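Local coordinates for mitogen-activated protein kinase kinase kinase 7 interacting protein 1 (Anopheles gambiae, PDB 2IRM), which probably acts as a PP2C-like adapter that binds the kinase TAK1 and triggers its autophosphorylation and activation in JNK and NF-kappa-B signalling, at residues Gly18-Gln23 with Asn343-Val348. Residues are numbered along the deposited sequence; the frame is centred on the assembly and turned at random.
Sequences GEAINQ and NSRDDV
Asp347 and Asn22 meet side by side where two antiparallel strands are interrupted, their carboxylate and amide planes nearly perpendicular at 88°. Asn22 grips OD1 of Asp347 twice from the same face of the carboxylate: its backbone N comes from above the plane at 3.1 Å, while ND2 comes on the syn side, tilted out of the plane, at 3.2 Å. A weak bond joins ND2 to OD2 as well, and OD2 also accepts the backbone N of Arg38. CG of Asn22 sits between its backbone N and carbonyl carbon (chi1 69°), which puts the start of the amide on the Asp347 side. CD1 of Ile21 lies alongside the same OD1. Two hydrogen-bonded antiparallel pairs flank this side-chain grip: Ala20 with Val348, where Val348 N reaches Ala20 O at 2.8 Å, and Gln23 with Arg345, where Arg345 N reaches Gln23 O at 2.7 Å. Asp347 thus lies in the gap of its own strand and hydrogen-bonds to Asn22 in the gap of the facing one. They are the first and last strands of one of the two antiparallel sheets of the PP2C-type beta-sandwich, so the contact brings the two ends of the domain together. On the sheet face turned to helix 311-334, Ala20, Arg345 and Val348 all touch Val323. Arg345 has CG anti to its backbone N (chi1 -175°), and further bends bring NH2 to the carbonyl O of Ile21 at 3.0 Å. Over one face of its guanidinium lies the Gln23 amide, stacked with CD offset toward the rim and the extended chain running alongside.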
loop_
_atom_site.group_PDB
_atom_site.type_symbol
_atom_site.label_atom_id
_atom_site.label_comp_id
_atom_site.label_asym_id
_atom_site.label_seq_id
_atom_site.Cartn_x
_atom_site.Cartn_y
_atom_site.Cartn_z
ATOM N N GLY A 18 2.832 -13.663 -4.047
ATOM C CA GLY A 18 1.570 -14.243 -3.620
ATOM C C GLY A 18 0.481 -13.198 -3.785
ATOM O O GLY A 18 0.683 -12.021 -3.487
ATOM N N GLU A 19 -0.673 -13.628 -4.279
ATOM C CA GLU A 19 -1.806 -12.742 -4.468
ATOM C C GLU A 19 -3.075 -13.465 -4.096
ATOM O O GLU A 19 -3.263 -14.638 -4.434
ATOM C CB GLU A 19 -1.937 -12.329 -5.929
ATOM C CG GLU A 19 -0.962 -11.275 -6.433
ATOM C CD GLU A 19 -1.098 -11.040 -7.945
ATOM O OE1 GLU A 19 -1.480 -11.979 -8.680
ATOM O OE2 GLU A 19 -0.826 -9.908 -8.397
ATOM N N ALA A 20 -3.952 -12.753 -3.401
ATOM C CA ALA A 20 -5.339 -13.175 -3.269
ATOM C C ALA A 20 -6.243 -11.990 -3.582
ATOM O O ALA A 20 -6.008 -10.862 -3.129
ATOM C CB ALA A 20 -5.619 -13.744 -1.891
ATOM N N ILE A 21 -7.263 -12.272 -4.382
ATOM C CA ILE A 21 -8.157 -11.270 -4.929
ATOM C C ILE A 21 -9.140 -10.809 -3.870
ATOM O O ILE A 21 -9.539 -11.588 -3.013
ATOM C CB ILE A 21 -8.883 -11.835 -6.188
ATOM C CG1 ILE A 21 -10.017 -10.923 -6.659
ATOM C CG2 ILE A 21 -9.335 -13.296 -5.971
ATOM C CD1 ILE A 21 -9.552 -9.769 -7.506
ATOM N N ASN A 22 -9.516 -9.535 -3.924
ATOM C CA ASN A 22 -10.422 -8.949 -2.930
ATOM C C ASN A 22 -11.722 -9.735 -2.791
ATOM O O ASN A 22 -12.203 -10.338 -3.756
ATOM C CB ASN A 22 -10.705 -7.472 -3.237
ATOM C CG ASN A 22 -11.545 -7.281 -4.485
ATOM O OD1 ASN A 22 -12.753 -7.508 -4.477
ATOM N ND2 ASN A 22 -10.911 -6.844 -5.560
ATOM N N GLN A 23 -12.279 -9.734 -1.585
ATOM C CA GLN A 23 -13.511 -10.471 -1.325
ATOM C C GLN A 23 -14.493 -9.706 -0.461
ATOM O O GLN A 23 -14.098 -8.952 0.427
ATOM C CB GLN A 23 -13.204 -11.801 -0.645
ATOM C CG GLN A 23 -12.607 -12.849 -1.559
ATOM C CD GLN A 23 -12.434 -14.191 -0.880
ATOM O OE1 GLN A 23 -12.262 -15.205 -1.543
ATOM N NE2 GLN A 23 -12.479 -14.205 0.445
ATOM N N ASN A 343 -15.689 -7.445 7.441
ATOM C CA ASN A 343 -16.605 -8.303 6.700
ATOM C C ASN A 343 -16.159 -8.450 5.249
ATOM O O ASN A 343 -16.901 -8.949 4.397
ATOM C CB ASN A 343 -18.028 -7.745 6.770
ATOM C CG ASN A 343 -18.216 -6.504 5.923
ATOM O OD1 ASN A 343 -19.241 -6.351 5.268
ATOM N ND2 ASN A 343 -17.226 -5.611 5.926
ATOM N N SER A 344 -14.939 -8.001 4.975
ATOM C CA SER A 344 -14.406 -8.028 3.626
ATOM C C SER A 344 -12.897 -8.197 3.604
ATOM O O SER A 344 -12.230 -8.255 4.636
ATOM C CB SER A 344 -14.804 -6.756 2.862
ATOM O OG SER A 344 -13.972 -5.652 3.191
ATOM N N ARG A 345 -12.378 -8.262 2.389
ATOM C CA ARG A 345 -10.965 -8.426 2.129
ATOM C C ARG A 345 -10.635 -7.552 0.931
ATOM O O ARG A 345 -11.382 -7.519 -0.060
ATOM C CB ARG A 345 -10.676 -9.895 1.806
ATOM C CG ARG A 345 -9.214 -10.247 1.626
ATOM C CD ARG A 345 -9.060 -11.317 0.565
ATOM N NE ARG A 345 -9.374 -12.641 1.075
ATOM C CZ ARG A 345 -9.412 -13.742 0.330
ATOM N NH1 ARG A 345 -9.707 -14.904 0.893
ATOM N NH2 ARG A 345 -9.167 -13.688 -0.974
ATOM N N ASP A 346 -9.531 -6.825 1.036
ATOM C CA ASP A 346 -9.024 -6.080 -0.107
ATOM C C ASP A 346 -8.030 -6.985 -0.800
ATOM O O ASP A 346 -7.749 -8.076 -0.311
ATOM C CB ASP A 346 -8.385 -4.763 0.329
ATOM C CG ASP A 346 -9.377 -3.827 1.027
ATOM O OD1 ASP A 346 -10.556 -3.774 0.602
ATOM O OD2 ASP A 346 -8.978 -3.148 2.002
ATOM N N ASP A 347 -7.515 -6.564 -1.946
ATOM C CA ASP A 347 -6.541 -7.384 -2.649
ATOM C C ASP A 347 -5.318 -7.562 -1.775
ATOM O O ASP A 347 -4.698 -6.587 -1.347
ATOM C CB ASP A 347 -6.174 -6.753 -3.978
ATOM C CG ASP A 347 -7.376 -6.583 -4.874
ATOM O OD1 ASP A 347 -7.745 -7.569 -5.548
ATOM O OD2 ASP A 347 -7.957 -5.471 -4.893
ATOM N N VAL A 348 -5.018 -8.816 -1.459
ATOM C CA VAL A 348 -3.838 -9.145 -0.675
ATOM C C VAL A 348 -2.687 -9.362 -1.647
ATOM O O VAL A 348 -2.838 -10.079 -2.649
ATOM C CB VAL A 348 -4.057 -10.412 0.182
ATOM C CG1 VAL A 348 -2.768 -10.827 0.870
ATOM C CG2 VAL A 348 -5.152 -10.178 1.210
#